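Cell division inhibitor SulA (Pseudomonas aeruginosa, PDB 1OFU) probably halts cell division during the SOS response to DNA damage, binding the division protein FtsZ and thereby blocking its polymerization. Local coordinates at residues L36-P41 with E58-L63; A78-R83 with S103-L108; V87-E92 with S113-L118. All coordinates share one frame; numbering follows the deposited sequence.

Contact 1. Residues L36-P41 with E58-L63; sequences LTLIAP and ERILLL
Leu-36 and Ile-60 begin a parallel strand pair that runs in register to Ile-39 and Leu-63. Leu-36 bonds to the residues on both sides of Ile-60: its N donates to the carbonyl O of Arg-59, and its O receives Leu-61 N at 3.0 Å. Leu-38 repeats this two residues on, with its N 2.9 Å from Leu-61 O and its own O accepting from Leu-63 N. That last bond is nearly straight, 171° at the hydrogen. Ala-40 N then reaches Leu-63 O at 2.8 Å.

The side chains alternate between two faces. On one, Leu-36 and Ile-60 lie side by side and point the same way, CD2 of Leu-36 4.1 Å from CG1 of Ile-60. Leu-62 has CG anti to its backbone N (chi1 -168°), and its CD2 comes within 3.8 Å of CD of Pro-41; the compact ring, with no backbone N-H to offer, suits the place where the chain leaves the sheet. On the other face, CG2 of Thr-37 packs on CD1 of Leu-63 at 4.0 Å. Branched Thr-37 can thus offer a methyl to its neighbour while its OG1 bonds to Ser-84 OG.

Further out, helix 47-52, the crossover of this beta-alpha-beta unit, covers Leu-38 and Leu-62, whereas helix 68-80 covers Ile-39 and Leu-63. Arg-59, just before the strand, reaches the carbonyls of Glu-30 and Arg-34.

Strand 60-63 is an edge of the sheet within this chain, and Leu-62 forms backbone hydrogen bonds to a chain of another protein. Residues 57-62 form an FtsZ-binding region; the inner edge of the strand is thus spent on holding the fold, and its outer edge is used for recognition.

Contact 2. Residues A78-R83 with S103-L108; sequences ALRLGR and SRAAQL
Ala-105 meets Leu-79 where helix 96-109 passes the end of helix 68-80, with its CB 3.9 Å from CB of Leu-79. The backbones come close here: the CA atoms of Arg-80 and Ala-105 are 4.7 Å apart, a spacing that a residue as small as alanine allows. The carbonyl O of Ala-105 lies 3.7 Å from CB of Leu-79, a packing contact. The same residue's methyl also approaches the guanidinium of Arg-80 obliquely, nearest its NH1.

Ala-106 follows. Its CA-CB bond is directed away from helix 68-80 overall, yet CD2 of Leu-79 still touches its CB at 4.0 Å. CG of Leu-79 stands anti to the carbonyl carbon (chi1 -74°), and the two methyls beyond it divide the work, CD1 resting on Ala-105 and CD2 on Ala-106. Leu-79 and Ala-106 also both pack on Ser-113 of strand 112-118, so this leucine fills the angle between the helices and the sheet.

Leu-108, at the exposed end of the contact, brings CD1 to 4.2 Å from CG of Arg-80. Arginine suits this margin: its CG methylene packs against the leucine, while its NH2 forms a salt bridge with Glu-77 one turn earlier. That carboxylate probably also eases the nearness of Arg-104, whose NH2 is 5.1 Å from NE of Arg-80.

After Arg-80 the chain turns away through Gly-82, whose positive phi favours glycine, and Arg-83 NH2 bonds back to Leu-81 O at 3.0 Å. Residues 78-83 form an FtsZ-binding region. With no hydrogen bond joining the two segments, their contact depends on shape and apolar burial, while the turn beside it meets a chain of another protein through Leu-81 and Arg-83.

Contact 3. Residues V87-E92 with S113-L118; sequences VVSWLE and SLNIRL
Val-87 to Ser-89 run parallel to Ser-113 to Asn-115, the short strand axes 26° apart, and the backbone bonds end with Ile-116 N donating to Ser-89 O at 2.7 Å. Beyond Ser-89 the first chain leaves the sheet, and the side chain of Asn-115 takes over the pairing. With CG anti to its backbone N (chi1 -166°), both polar atoms of its amide bond to Leu-91: OD1 accepts Leu-91 N at 2.8 Å, and ND2 donates to Leu-91 O at 2.7 Å. Both bonds lie in the acceptor's carbonyl plane, on a lone pair. An asparagine suits the spot because its amide carries an acceptor and a donor side by side, matching the N-H and C=O of one residue; its ND2 also bonds to Glu-6, which forms a salt bridge with Arg-117 as well.

On the same face a water ties the strands together, donating to Val-87 O at 2.7 Å and bonding to the hydroxyls of Ser-89 and Ser-113. Ser-89 OG is further bonded to Ser-75 of helix 68-80.

The other face is apolar. Trp-90 and Ile-116 lie side by side and point the same way, and CB of Ile-116 sits over the five-membered ring, 4.0 Å from its centroid, in a CH-pi contact. CG1 of Val-88 lies over the same face toward the rim, and meets CD1 of Ile-116 at 3.4 Å, closer than usual, so the exact distance is doubtful. Pro-41 and Leu-38 also touch the indole. Its NE1 is buried without a partner in the model, with CG2 of Ile-116 only 3.5 Å away.

The two faces therefore meet burial differently. One satisfies its polar groups through the asparagine, the serines and a water; the other gains from aromatic and aliphatic packing, its unpartnered indole N-H probably costing some stability.

Contacts 1 and 3 are strand pairings of one parallel sheet, joined because strands 35-39 and 84-89 are neighbours: Thr-37 O and Val-88 N are probably hydrogen-bonded, and Pro-41 packs on Trp-90. Contact 3, central in the sheet, encloses polar side chains and a water; contact 1, also buried, is almost purely aliphatic beyond its backbone. Contact 2 lies farther from the chain's centre and joins two helices by packing alone, with an exposed margin. It sits on the sheet through Leu-79, which touches Val-87 and Ser-113 of contact 3, and through Ala-78, which meets Ile-39 of contact 1. Contacts 1 and 2 each contribute to FtsZ-binding regions.

Contact 1. Residues L36-P41 with E58-L63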
loop_
_atom_site.group_PDB
_atom_site.type_symbol
_atom_site.label_atom_id
_atom_site.label_comp_id
_atom_site.label_asym_id
_atom_site.label_seq_id
_atom_site.Cartn_x
_atom_site.Cartn_y
_atom_site.Cartn_z
ATOM N N LEU D 36 14.930 5.308 -0.087
ATOM C CA LEU D 36 13.902 5.828 0.783
ATOM C C LEU D 36 14.793 5.951 2.017
ATOM O O LEU D 36 15.292 4.946 2.526
ATOM C CB LEU D 36 12.798 4.802 1.061
ATOM C CG LEU D 36 11.973 5.181 2.304
ATOM C CD1 LEU D 36 11.419 6.591 2.133
ATOM C CD2 LEU D 36 10.851 4.184 2.533
ATOM N N THR D 37 15.050 7.168 2.474
ATOM C CA THR D 37 15.894 7.324 3.646
ATOM C C THR D 37 15.087 7.772 4.841
ATOM O O THR D 37 14.368 8.773 4.782
ATOM C CB THR D 37 17.029 8.326 3.391
ATOM O OG1 THR D 37 17.867 7.816 2.352
ATOM C CG2 THR D 37 17.865 8.531 4.648
ATOM N N LEU D 38 15.203 7.004 5.921
ATOM C CA LEU D 38 14.510 7.289 7.165
ATOM C C LEU D 38 15.563 7.836 8.124
ATOM O O LEU D 38 16.603 7.208 8.335
ATOM C CB LEU D 38 13.902 6.001 7.734
ATOM C CG LEU D 38 13.049 5.129 6.803
ATOM C CD1 LEU D 38 12.479 3.946 7.600
ATOM C CD2 LEU D 38 11.915 5.954 6.200
ATOM N N ILE D 39 15.306 9.001 8.710
ATOM C CA ILE D 39 16.277 9.586 9.618
ATOM C C ILE D 39 15.846 9.668 11.073
ATOM O O ILE D 39 14.878 10.351 11.422
ATOM C CB ILE D 39 16.708 10.972 9.118
ATOM C CG1 ILE D 39 17.443 10.800 7.784
ATOM C CG2 ILE D 39 17.571 11.668 10.167
ATOM C CD1 ILE D 39 18.104 12.036 7.257
ATOM N N ALA D 40 16.586 8.951 11.915
ATOM C CA ALA D 40 16.341 8.910 13.347
ATOM C C ALA D 40 14.881 8.654 13.702
ATOM O O ALA D 40 14.270 9.429 14.435
ATOM C CB ALA D 40 16.818 10.213 13.994
ATOM N N PRO D 41 14.297 7.568 13.174
ATOM C CA PRO D 41 12.897 7.265 13.485
ATOM C C PRO D 41 12.809 6.830 14.943
ATOM O O PRO D 41 13.815 6.465 15.542
ATOM C CB PRO D 41 12.574 6.129 12.526
ATOM C CG PRO D 41 13.879 5.405 12.438
ATOM C CD PRO D 41 14.862 6.545 12.277
ATOM N N GLU D 58 15.591 -3.800 0.012
ATOM C CA GLU D 58 16.752 -3.450 -0.795
ATOM C C GLU D 58 16.769 -1.986 -1.189
ATOM O O GLU D 58 17.719 -1.525 -1.818
ATOM C CB GLU D 58 16.793 -4.304 -2.068
ATOM C CG GLU D 58 16.772 -5.808 -1.825
ATOM C CD GLU D 58 18.030 -6.314 -1.139
ATOM O OE1 GLU D 58 18.066 -7.507 -0.759
ATOM O OE2 GLU D 58 18.985 -5.523 -0.980
ATOM N N ARG D 59 15.734 -1.243 -0.811
ATOM C CA ARG D 59 15.669 0.156 -1.217
ATOM C C ARG D 59 15.517 1.130 -0.067
ATOM O O ARG D 59 15.149 2.288 -0.270
ATOM C CB ARG D 59 14.513 0.340 -2.198
ATOM C CG ARG D 59 14.494 -0.697 -3.307
ATOM C CD ARG D 59 13.517 -0.280 -4.374
ATOM N NE ARG D 59 13.727 1.124 -4.713
ATOM C CZ ARG D 59 12.855 1.869 -5.379
ATOM N NH1 ARG D 59 13.134 3.140 -5.640
ATOM N NH2 ARG D 59 11.703 1.341 -5.778
ATOM N N ILE D 60 15.807 0.661 1.141
ATOM C CA ILE D 60 15.680 1.499 2.316
ATOM C C ILE D 60 17.002 1.689 3.030
ATOM O O ILE D 60 17.813 0.773 3.123
ATOM C CB ILE D 60 14.664 0.895 3.302
ATOM C CG1 ILE D 60 13.280 0.920 2.669
ATOM C CG2 ILE D 60 14.674 1.662 4.631
ATOM C CD1 ILE D 60 12.248 0.191 3.474
ATOM N N LEU D 61 17.203 2.901 3.530
ATOM C CA LEU D 61 18.395 3.259 4.273
ATOM C C LEU D 61 17.864 3.887 5.553
ATOM O O LEU D 61 17.022 4.791 5.508
ATOM C CB LEU D 61 19.237 4.266 3.483
ATOM C CG LEU D 61 20.673 3.847 3.166
ATOM C CD1 LEU D 61 20.682 2.479 2.513
ATOM C CD2 LEU D 61 21.316 4.878 2.259
ATOM N N LEU D 62 18.323 3.383 6.694
ATOM C CA LEU D 62 17.886 3.900 7.984
ATOM C C LEU D 62 19.111 4.481 8.679
ATOM O O LEU D 62 20.058 3.756 8.986
ATOM C CB LEU D 62 17.282 2.765 8.815
ATOM C CG LEU D 62 16.494 3.087 10.087
ATOM C CD1 LEU D 62 16.157 1.777 10.784
ATOM C CD2 LEU D 62 17.295 3.975 11.027
ATOM N N LEU D 63 19.094 5.790 8.922
ATOM C CA LEU D 63 20.222 6.452 9.571
ATOM C C LEU D 63 19.849 6.947 10.957
ATOM O O LEU D 63 18.706 7.333 11.202
ATOM C CB LEU D 63 20.693 7.641 8.733
ATOM C CG LEU D 63 20.879 7.419 7.233
ATOM C CD1 LEU D 63 21.395 8.706 6.605
ATOM C CD2 LEU D 63 21.848 6.269 6.981
#

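Contact 2. Residues A78-R83 with S103-L108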
loop_
_atom_site.group_PDB
_atom_site.type_symbol
_atom_site.label_atom_id
_atom_site.label_comp_id
_atom_site.label_asym_id
_atom_site.label_seq_id
_atom_site.Cartn_x
_atom_site.Cartn_y
_atom_site.Cartn_z
ATOM N N ALA D 78 21.011 14.559 3.648
ATOM C CA ALA D 78 20.567 13.439 2.823
ATOM C C ALA D 78 19.694 13.929 1.666
ATOM O O ALA D 78 19.722 13.366 0.572
ATOM C CB ALA D 78 19.797 12.430 3.682
ATOM N N LEU D 79 18.905 14.973 1.912
ATOM C CA LEU D 79 18.050 15.536 0.867
ATOM C C LEU D 79 18.951 16.221 -0.149
ATOM O O LEU D 79 18.860 15.993 -1.354
ATOM C CB LEU D 79 17.088 16.568 1.462
ATOM C CG LEU D 79 15.915 16.028 2.283
ATOM C CD1 LEU D 79 15.418 17.093 3.243
ATOM C CD2 LEU D 79 14.813 15.578 1.347
ATOM N N ARG D 80 19.827 17.065 0.380
ATOM C CA ARG D 80 20.788 17.839 -0.395
ATOM C C ARG D 80 21.581 16.970 -1.377
ATOM O O ARG D 80 21.680 17.291 -2.561
ATOM C CB ARG D 80 21.731 18.527 0.588
ATOM C CG ARG D 80 22.595 19.630 0.046
ATOM C CD ARG D 80 23.271 20.301 1.226
ATOM N NE ARG D 80 22.276 20.809 2.168
ATOM C CZ ARG D 80 22.459 20.894 3.482
ATOM N NH1 ARG D 80 21.494 21.375 4.258
ATOM N NH2 ARG D 80 23.596 20.484 4.026
ATOM N N LEU D 81 22.139 15.871 -0.871
ATOM C CA LEU D 81 22.935 14.947 -1.677
ATOM C C LEU D 81 22.146 14.351 -2.833
ATOM O O LEU D 81 22.724 13.820 -3.783
ATOM C CB LEU D 81 23.488 13.824 -0.792
ATOM C CG LEU D 81 24.742 14.101 0.044
ATOM C CD1 LEU D 81 24.729 15.504 0.607
ATOM C CD2 LEU D 81 24.820 13.078 1.154
ATOM N N GLY D 82 20.822 14.424 -2.735
ATOM C CA GLY D 82 19.961 13.920 -3.793
ATOM C C GLY D 82 20.036 12.444 -4.123
ATOM O O GLY D 82 19.761 12.040 -5.256
ATOM N N ARG D 83 20.384 11.620 -3.144
ATOM C CA ARG D 83 20.470 10.190 -3.397
ATOM C C ARG D 83 19.194 9.450 -2.984
ATOM O O ARG D 83 19.051 8.249 -3.226
ATOM C CB ARG D 83 21.679 9.602 -2.667
ATOM C CG ARG D 83 22.371 8.534 -3.481
ATOM C CD ARG D 83 23.763 8.953 -3.917
ATOM N NE ARG D 83 23.912 10.393 -4.101
ATOM C CZ ARG D 83 25.035 10.975 -4.517
ATOM N NH1 ARG D 83 26.102 10.237 -4.800
ATOM N NH2 ARG D 83 25.104 12.296 -4.629
ATOM N N SER D 103 12.993 22.220 3.145
ATOM C CA SER D 103 12.426 22.476 1.829
ATOM C C SER D 103 13.514 22.830 0.819
ATOM O O SER D 103 13.538 22.308 -0.301
ATOM C CB SER D 103 11.408 23.611 1.918
ATOM O OG SER D 103 10.684 23.723 0.712
ATOM N N ARG D 104 14.411 23.725 1.217
ATOM C CA ARG D 104 15.503 24.138 0.347
ATOM C C ARG D 104 16.370 22.927 0.007
ATOM O O ARG D 104 16.706 22.696 -1.153
ATOM C CB ARG D 104 16.350 25.208 1.042
ATOM C CG ARG D 104 17.532 25.705 0.227
ATOM C CD ARG D 104 18.286 26.801 0.963
ATOM N NE ARG D 104 19.447 27.271 0.211
ATOM C CZ ARG D 104 20.525 26.537 -0.049
ATOM N NH1 ARG D 104 21.528 27.055 -0.745
ATOM N NH2 ARG D 104 20.606 25.287 0.390
ATOM N N ALA D 105 16.722 22.154 1.029
ATOM C CA ALA D 105 17.548 20.967 0.834
ATOM C C ALA D 105 16.882 19.994 -0.135
ATOM O O ALA D 105 17.547 19.376 -0.965
ATOM C CB ALA D 105 17.802 20.287 2.174
ATOM N N ALA D 106 15.561 19.872 -0.029
ATOM C CA ALA D 106 14.799 18.977 -0.893
ATOM C C ALA D 106 14.854 19.419 -2.351
ATOM O O ALA D 106 14.996 18.593 -3.254
ATOM C CB ALA D 106 13.342 18.904 -0.417
ATOM N N GLN D 107 14.733 20.724 -2.580
ATOM C CA GLN D 107 14.775 21.265 -3.938
ATOM C C GLN D 107 16.140 21.001 -4.575
ATOM O O GLN D 107 16.228 20.599 -5.732
ATOM C CB GLN D 107 14.497 22.768 -3.914
ATOM C CG GLN D 107 13.190 23.133 -3.235
ATOM C CD GLN D 107 12.828 24.591 -3.412
ATOM O OE1 GLN D 107 12.585 25.048 -4.526
ATOM N NE2 GLN D 107 12.793 25.333 -2.307
ATOM N N LEU D 108 17.198 21.224 -3.805
ATOM C CA LEU D 108 18.553 20.999 -4.287
ATOM C C LEU D 108 18.759 19.553 -4.729
ATOM O O LEU D 108 19.422 19.294 -5.734
ATOM C CB LEU D 108 19.563 21.341 -3.191
ATOM C CG LEU D 108 19.721 22.819 -2.822
ATOM C CD1 LEU D 108 20.557 22.954 -1.552
ATOM C CD2 LEU D 108 20.376 23.556 -3.983
#

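Contact 3. Residues V87-E92 with S113-L118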
loop_
_atom_site.group_PDB
_atom_site.type_symbol
_atom_site.label_atom_id
_atom_site.label_comp_id
_atom_site.label_asym_id
_atom_site.label_seq_id
_atom_site.Cartn_x
_atom_site.Cartn_y
_atom_site.Cartn_z
ATOM N N VAL D 87 13.180 11.607 1.946
ATOM C CA VAL D 87 13.893 11.555 3.214
ATOM C C VAL D 87 12.826 11.785 4.280
ATOM O O VAL D 87 12.190 12.834 4.309
ATOM C CB VAL D 87 14.972 12.653 3.333
ATOM C CG1 VAL D 87 15.575 12.620 4.721
ATOM C CG2 VAL D 87 16.063 12.438 2.294
ATOM N N VAL D 88 12.627 10.795 5.142
ATOM C CA VAL D 88 11.622 10.876 6.185
ATOM C C VAL D 88 12.199 11.219 7.549
ATOM O O VAL D 88 13.019 10.483 8.104
ATOM C CB VAL D 88 10.845 9.544 6.309
ATOM C CG1 VAL D 88 9.694 9.701 7.308
ATOM C CG2 VAL D 88 10.325 9.115 4.936
ATOM N N SER D 89 11.738 12.340 8.087
ATOM C CA SER D 89 12.175 12.825 9.385
ATOM C C SER D 89 11.069 12.614 10.401
ATOM O O SER D 89 9.895 12.462 10.040
ATOM C CB SER D 89 12.491 14.323 9.308
ATOM O OG SER D 89 13.350 14.607 8.222
ATOM N N TRP D 90 11.453 12.603 11.669
ATOM C CA TRP D 90 10.514 12.448 12.772
ATOM C C TRP D 90 10.850 13.565 13.744
ATOM O O TRP D 90 11.170 13.323 14.904
ATOM C CB TRP D 90 10.688 11.087 13.453
ATOM C CG TRP D 90 9.906 9.994 12.801
ATOM C CD1 TRP D 90 8.638 9.581 13.116
ATOM C CD2 TRP D 90 10.322 9.198 11.688
ATOM N NE1 TRP D 90 8.241 8.573 12.264
ATOM C CE2 TRP D 90 9.256 8.318 11.379
ATOM C CE3 TRP D 90 11.494 9.139 10.922
ATOM C CZ2 TRP D 90 9.328 7.392 10.336
ATOM C CZ3 TRP D 90 11.566 8.218 9.885
ATOM C CH2 TRP D 90 10.489 7.355 9.603
ATOM N N LEU D 91 10.781 14.795 13.245
ATOM C CA LEU D 91 11.101 15.975 14.040
ATOM C C LEU D 91 9.903 16.701 14.660
ATOM O O LEU D 91 8.914 16.986 13.993
ATOM C CB LEU D 91 11.901 16.952 13.180
ATOM C CG LEU D 91 13.238 16.405 12.675
ATOM C CD1 LEU D 91 13.858 17.366 11.667
ATOM C CD2 LEU D 91 14.166 16.178 13.858
ATOM N N GLU D 92 10.018 16.994 15.948
ATOM C CA GLU D 92 8.989 17.704 16.690
ATOM C C GLU D 92 9.601 18.147 18.015
ATOM O O GLU D 92 10.063 17.322 18.806
ATOM C CB GLU D 92 7.769 16.807 16.930
ATOM C CG GLU D 92 8.054 15.540 17.720
ATOM C CD GLU D 92 6.861 14.598 17.767
ATOM O OE1 GLU D 92 6.410 14.157 16.688
ATOM O OE2 GLU D 92 6.377 14.295 18.879
ATOM N N SER D 113 10.852 15.890 1.008
ATOM C CA SER D 113 11.113 15.890 2.439
ATOM C C SER D 113 9.770 15.599 3.120
ATOM O O SER D 113 8.779 16.295 2.883
ATOM C CB SER D 113 11.654 17.249 2.882
ATOM O OG SER D 113 11.698 17.335 4.294
ATOM N N LEU D 114 9.733 14.559 3.945
ATOM C CA LEU D 114 8.512 14.186 4.646
ATOM C C LEU D 114 8.783 14.060 6.133
ATOM O O LEU D 114 9.602 13.243 6.556
ATOM C CB LEU D 114 7.967 12.854 4.111
ATOM C CG LEU D 114 6.771 12.225 4.851
ATOM C CD1 LEU D 114 5.541 13.124 4.734
ATOM C CD2 LEU D 114 6.474 10.851 4.264
ATOM N N ASN D 115 8.107 14.882 6.929
ATOM C CA ASN D 115 8.285 14.800 8.361
ATOM C C ASN D 115 7.065 14.117 8.941
ATOM O O ASN D 115 5.932 14.375 8.519
ATOM C CB ASN D 115 8.442 16.178 8.995
ATOM C CG ASN D 115 8.965 16.090 10.413
ATOM O OD1 ASN D 115 10.028 15.520 10.649
ATOM N ND2 ASN D 115 8.221 16.643 11.369
ATOM N N ILE D 116 7.302 13.241 9.908
ATOM C CA ILE D 116 6.231 12.510 10.546
ATOM C C ILE D 116 6.200 12.796 12.037
ATOM O O ILE D 116 7.238 12.855 12.692
ATOM C CB ILE D 116 6.388 10.994 10.275
ATOM C CG1 ILE D 116 6.238 10.756 8.769
ATOM C CG2 ILE D 116 5.361 10.183 11.087
ATOM C CD1 ILE D 116 6.426 9.324 8.338
ATOM N N ARG D 117 4.995 12.995 12.558
ATOM C CA ARG D 117 4.786 13.280 13.970
ATOM C C ARG D 117 3.782 12.285 14.521
ATOM O O ARG D 117 2.681 12.154 13.992
ATOM C CB ARG D 117 4.233 14.689 14.146
ATOM C CG ARG D 117 5.152 15.790 13.667
ATOM C CD ARG D 117 4.365 17.069 13.422
ATOM N NE ARG D 117 3.457 17.386 14.521
ATOM C CZ ARG D 117 2.686 18.469 14.569
ATOM N NH1 ARG D 117 1.887 18.671 15.609
ATOM N NH2 ARG D 117 2.715 19.356 13.581
ATOM N N LEU D 118 4.168 11.585 15.580
ATOM C CA LEU D 118 3.293 10.608 16.215
ATOM C C LEU D 118 2.909 11.122 17.604
ATOM O O LEU D 118 3.603 11.970 18.169
ATOM C CB LEU D 118 4.012 9.262 16.332
ATOM C CG LEU D 118 4.573 8.695 15.024
ATOM C CD1 LEU D 118 5.268 7.370 15.294
ATOM C CD2 LEU D 118 3.439 8.506 14.017
HETATM O O HOH W 1 12.743 14.956 5.867
#